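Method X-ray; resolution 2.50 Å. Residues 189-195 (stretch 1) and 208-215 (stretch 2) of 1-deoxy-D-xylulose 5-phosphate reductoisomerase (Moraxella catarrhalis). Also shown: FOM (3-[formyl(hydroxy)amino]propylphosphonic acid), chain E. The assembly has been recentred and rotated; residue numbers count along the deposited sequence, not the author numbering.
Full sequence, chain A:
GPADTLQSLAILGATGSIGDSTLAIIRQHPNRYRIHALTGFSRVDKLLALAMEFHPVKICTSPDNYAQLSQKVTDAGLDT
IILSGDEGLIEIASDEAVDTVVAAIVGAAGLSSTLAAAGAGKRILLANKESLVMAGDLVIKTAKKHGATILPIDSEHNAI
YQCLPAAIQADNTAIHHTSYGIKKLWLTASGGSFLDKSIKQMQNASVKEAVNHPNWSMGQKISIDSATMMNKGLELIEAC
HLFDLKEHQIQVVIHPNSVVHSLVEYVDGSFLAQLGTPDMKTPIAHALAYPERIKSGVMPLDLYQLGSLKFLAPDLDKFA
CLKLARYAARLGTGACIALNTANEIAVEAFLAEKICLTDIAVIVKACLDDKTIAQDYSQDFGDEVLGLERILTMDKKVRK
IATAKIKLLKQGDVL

Stretch 1 189-195: ASGGSFL
Stretch 2 (208-215) KEAVNHPN

Stretch 1 leaves an extended Ala189 (phi/psi -138/132) and turns through Ser190 (-66/-24), Gly191 (86/-8) and Gly192 (62/-172) before Ser193 (-60/-15), Phe194 (-122/5) and Leu195 (-38/-54). Stretch 2 starts as the last turn of a helix, Lys208 to Val211, with phi from -52 to -76 and psi from -58 to -26. Asn212 (-100/128) breaks the helical angles, His213 (-113/134) is extended, and Pro214 (-51/-44) and Asn215 (-108/-19) bend back. The register is fixed by CA separations of 5.8 Å for Ser193 to His213 and 8.4 Å for Ser190 to Asn215. The two stretches bury 324 Å² between them, summed over both sides.

Ser193 is covered most, by 63 Å². Its CA-to-CB bond points sideways, and chi1 of -63° (m) sets the hydroxyl against the carbonyls at the helix end. Ser193 OG lies 2.6 Å from Asn212 O. Ser193 OG makes a weak hydrogen bond to Glu209 O at 3.4 Å, which is not settled because the one proton has another acceptor within reach. Pro214 CD packs 3.9 Å from Ser193 OG.

Phe194 follows with 56 Å². CA-to-CB again points sideways, but chi1 of -64° (m) and chi2 of 89° bring the end of the ring nearer the helix. Its edge meets Ala210, with Phe194 CE1 3.8 Å from Ala210 CA near the ring plane and 4.1 Å from Ala210 CB, an apolar contact. Phe194 CZ approaches Glu209 CB obliquely at 3.8 Å; Glu209 has chi1 -87° (m), chi2 155° (t) and chi3 -107°.

His213, covered by 43 Å², reaches stretch 1 through its ring, with chi1 -170° (t) and chi2 -68°. His213 NE2 donates to Ser190 OG at 3.1 Å, and the hydroxyl lies at the ring edge near its plane, as an in-plane N-H requires. Asn215 N donates to His213 ND1 at 3.1 Å (N-H...acceptor angle 153°), so both ring nitrogens are engaged.

Ser190, with chi1 of 78° (p) and CA-to-CB toward stretch 2, links this contact to the ligand. Ser190 OG accepts from Gly192 N at 2.7 Å (155°) as well as from His213, and donates to FOM OP3 at 2.6 Å, while Ser190 N donates to FOM OP1 at 2.8 Å (158°). The glycine that follows is required by its backbone: a CB on Gly191 would be jammed against the preceding carbonyl and would lie 3.0 Å from Leu195 CB.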

ATOM      1  N   ALA A 189       1.068   9.498 -12.711  1.00 50.59           N
ATOM      2  CA  ALA A 189       0.471  10.325 -13.716  1.00 52.09           C
ATOM      3  C   ALA A 189       0.190   9.475 -14.942  1.00 53.66           C
ATOM      4  O   ALA A 189       1.096   8.740 -15.407  1.00 52.81           O
ATOM      5  CB  ALA A 189       1.445  11.407 -14.108  1.00 53.84           C
ATOM      6  N   SER A 190      -1.034   9.576 -15.489  1.00 53.08           N
ATOM      7  CA  SER A 190      -1.380   8.756 -16.656  1.00 54.54           C
ATOM      8  C   SER A 190      -0.561   9.139 -17.863  1.00 56.88           C
ATOM      9  O   SER A 190      -0.421   8.355 -18.797  1.00 59.47           O
ATOM     10  CB  SER A 190      -2.820   8.889 -17.043  1.00 53.71           C
ATOM     11  OG  SER A 190      -2.992  10.097 -17.744  1.00 53.49           O
ATOM     12  N   GLY A 191      -0.062  10.368 -17.874  1.00 58.35           N
ATOM     13  CA  GLY A 191       0.594  10.887 -19.053  1.00 60.27           C
ATOM     14  C   GLY A 191      -0.398  11.484 -20.024  1.00 61.76           C
ATOM     15  O   GLY A 191       0.016  12.062 -21.020  1.00 63.17           O
ATOM     16  N   GLY A 192      -1.699  11.310 -19.744  1.00 63.88           N
ATOM     17  CA  GLY A 192      -2.808  11.826 -20.559  1.00 64.09           C
ATOM     18  C   GLY A 192      -2.907  11.318 -21.990  1.00 67.18           C
ATOM     19  O   GLY A 192      -2.159  10.446 -22.406  1.00 66.99           O
ATOM     20  N   SER A 193      -3.818  11.933 -22.756  1.00 71.61           N
ATOM     21  CA  SER A 193      -4.100  11.582 -24.153  1.00 71.67           C
ATOM     22  C   SER A 193      -2.938  11.699 -25.135  1.00 70.59           C
ATOM     23  O   SER A 193      -3.058  11.212 -26.250  1.00 71.41           O
ATOM     24  CB  SER A 193      -5.205  12.477 -24.677  1.00 75.23           C
ATOM     25  OG  SER A 193      -6.421  12.282 -23.973  1.00 82.89           O
ATOM     26  N   PHE A 194      -1.849  12.370 -24.779  1.00 68.38           N
ATOM     27  CA  PHE A 194      -0.775  12.596 -25.755  1.00 70.65           C
ATOM     28  C   PHE A 194       0.566  12.043 -25.331  1.00 72.06           C
ATOM     29  O   PHE A 194       1.559  12.235 -26.043  1.00 70.45           O
ATOM     30  CB  PHE A 194      -0.635  14.094 -26.077  1.00 71.48           C
ATOM     31  CG  PHE A 194      -1.850  14.677 -26.755  1.00 71.94           C
ATOM     32  CD1 PHE A 194      -2.896  15.214 -25.998  1.00 70.53           C
ATOM     33  CD2 PHE A 194      -1.962  14.658 -28.139  1.00 72.06           C
ATOM     34  CE1 PHE A 194      -4.019  15.726 -26.611  1.00 71.75           C
ATOM     35  CE2 PHE A 194      -3.088  15.171 -28.756  1.00 72.96           C
ATOM     36  CZ  PHE A 194      -4.117  15.710 -27.991  1.00 73.14           C
ATOM     37  N   LEU A 195       0.595  11.348 -24.191  1.00 74.06           N
ATOM     38  CA  LEU A 195       1.803  10.692 -23.732  1.00 76.57           C
ATOM     39  C   LEU A 195       2.582  10.080 -24.901  1.00 80.28           C
ATOM     40  O   LEU A 195       3.783  10.362 -25.087  1.00 80.53           O
ATOM     41  CB  LEU A 195       1.486   9.579 -22.721  1.00 76.70           C
ATOM     42  CG  LEU A 195       2.681   8.625 -22.467  1.00 75.34           C
ATOM     43  CD1 LEU A 195       3.863   9.386 -21.884  1.00 74.53           C
ATOM     44  CD2 LEU A 195       2.297   7.472 -21.567  1.00 73.82           C
ATOM     45  N   LYS A 208     -11.754  17.979 -28.639  1.00 82.95           N
ATOM     46  CA  LYS A 208     -12.262  16.591 -28.575  1.00 83.55           C
ATOM     47  C   LYS A 208     -11.130  15.601 -28.168  1.00 85.01           C
ATOM     48  O   LYS A 208     -11.341  14.793 -27.268  1.00 84.30           O
ATOM     49  CB  LYS A 208     -12.902  16.186 -29.932  1.00 84.86           C
ATOM     50  CG  LYS A 208     -14.050  15.175 -29.887  1.00 86.05           C
ATOM     51  CD  LYS A 208     -13.615  13.756 -29.516  1.00 87.15           C
ATOM     52  N   GLU A 209      -9.950  15.677 -28.815  1.00 84.19           N
ATOM     53  CA  GLU A 209      -8.772  14.856 -28.447  1.00 83.30           C
ATOM     54  C   GLU A 209      -8.337  15.082 -26.993  1.00 81.51           C
ATOM     55  O   GLU A 209      -8.277  14.144 -26.197  1.00 80.76           O
ATOM     56  CB  GLU A 209      -7.571  15.125 -29.372  1.00 84.78           C
ATOM     57  CG  GLU A 209      -7.551  14.283 -30.635  1.00 89.25           C
ATOM     58  CD  GLU A 209      -6.780  14.927 -31.776  1.00 91.55           C
ATOM     59  OE1 GLU A 209      -7.431  15.402 -32.747  1.00 86.82           O
ATOM     60  OE2 GLU A 209      -5.527  14.952 -31.695  1.00 93.55           O
ATOM     61  N   ALA A 210      -8.038  16.335 -26.671  1.00 81.08           N
ATOM     62  CA  ALA A 210      -7.527  16.704 -25.363  1.00 81.77           C
ATOM     63  C   ALA A 210      -8.513  16.430 -24.225  1.00 83.29           C
ATOM     64  O   ALA A 210      -8.087  16.059 -23.124  1.00 83.11           O
ATOM     65  CB  ALA A 210      -7.125  18.175 -25.357  1.00 81.54           C
ATOM     66  N   VAL A 211      -9.811  16.636 -24.477  1.00 82.55           N
ATOM     67  CA  VAL A 211     -10.816  16.562 -23.420  1.00 83.54           C
ATOM     68  C   VAL A 211     -11.127  15.121 -23.036  1.00 82.80           C
ATOM     69  O   VAL A 211     -11.541  14.869 -21.912  1.00 87.11           O
ATOM     70  CB  VAL A 211     -12.141  17.290 -23.797  1.00 84.01           C
ATOM     71  N   ASN A 212     -10.932  14.179 -23.955  1.00 80.81           N
ATOM     72  CA  ASN A 212     -11.296  12.794 -23.693  1.00 81.80           C
ATOM     73  C   ASN A 212     -10.075  11.954 -23.298  1.00 82.80           C
ATOM     74  O   ASN A 212      -9.028  11.960 -23.965  1.00 82.99           O
ATOM     75  CB  ASN A 212     -12.116  12.205 -24.868  1.00 82.87           C
ATOM     76  CG  ASN A 212     -13.525  12.821 -24.959  1.00 83.07           C
ATOM     77  OD1 ASN A 212     -14.323  12.730 -24.019  1.00 80.77           O
ATOM     78  ND2 ASN A 212     -13.819  13.482 -26.072  1.00 85.44           N
ATOM     79  N   HIS A 213     -10.226  11.263 -22.176  1.00 81.38           N
ATOM     80  CA  HIS A 213      -9.119  10.631 -21.485  1.00 83.66           C
ATOM     81  C   HIS A 213      -9.315   9.131 -21.568  1.00 80.79           C
ATOM     82  O   HIS A 213     -10.412   8.659 -21.315  1.00 78.79           O
ATOM     83  CB  HIS A 213      -9.109  11.089 -20.017  1.00 84.65           C
ATOM     84  CG  HIS A 213      -7.876  10.698 -19.256  1.00 88.25           C
ATOM     85  ND1 HIS A 213      -7.576   9.388 -18.953  1.00 89.06           N
ATOM     86  CD2 HIS A 213      -6.875  11.440 -18.726  1.00 87.36           C
ATOM     87  CE1 HIS A 213      -6.439   9.333 -18.282  1.00 87.64           C
ATOM     88  NE2 HIS A 213      -5.991  10.565 -18.136  1.00 88.28           N
ATOM     89  N   PRO A 214      -8.252   8.373 -21.900  1.00 81.34           N
ATOM     90  CA  PRO A 214      -8.363   6.898 -22.018  1.00 79.97           C
ATOM     91  C   PRO A 214      -9.015   6.168 -20.826  1.00 75.66           C
ATOM     92  O   PRO A 214      -9.841   5.295 -21.034  1.00 75.14           O
ATOM     93  CB  PRO A 214      -6.906   6.447 -22.187  1.00 80.84           C
ATOM     94  CG  PRO A 214      -6.207   7.633 -22.779  1.00 81.74           C
ATOM     95  CD  PRO A 214      -6.884   8.848 -22.203  1.00 82.19           C
ATOM     96  N   ASN A 215      -8.651   6.544 -19.605  1.00 72.71           N
ATOM     97  CA  ASN A 215      -9.096   5.871 -18.376  1.00 71.02           C
ATOM     98  C   ASN A 215     -10.092   6.536 -17.447  1.00 69.49           C
ATOM     99  O   ASN A 215     -10.692   5.873 -16.608  1.00 72.79           O
ATOM    100  CB  ASN A 215      -7.855   5.610 -17.540  1.00 70.81           C
ATOM    101  CG  ASN A 215      -6.805   4.883 -18.317  1.00 69.70           C
ATOM    102  OD1 ASN A 215      -7.140   4.047 -19.165  1.00 63.96           O
ATOM    103  ND2 ASN A 215      -5.522   5.213 -18.059  1.00 70.41           N
TER
HETATM  104  O2  FOM E 503      -6.658  13.648 -11.189  1.00 59.95           O
HETATM  105  N1  FOM E 503      -7.234  12.428 -11.476  1.00 59.40           N
HETATM  106  C1  FOM E 503      -7.638  11.650 -10.557  1.00 59.35           C
HETATM  107  O1  FOM E 503      -7.509  11.950  -9.381  1.00 58.20           O
HETATM  108  C2  FOM E 503      -7.271  12.092 -12.895  1.00 58.82           C
HETATM  109  C3  FOM E 503      -5.768  12.065 -13.180  1.00 58.85           C
HETATM  110  C4  FOM E 503      -5.472  11.948 -14.649  1.00 59.17           C
HETATM  111  PA1 FOM E 503      -3.702  12.084 -14.762  1.00 58.11           P
HETATM  112  OP1 FOM E 503      -3.096  10.806 -14.026  1.00 65.68           O
HETATM  113  OP2 FOM E 503      -3.241  13.203 -13.939  1.00 60.06           O
HETATM  114  OP3 FOM E 503      -3.119  12.217 -16.276  1.00 57.30           O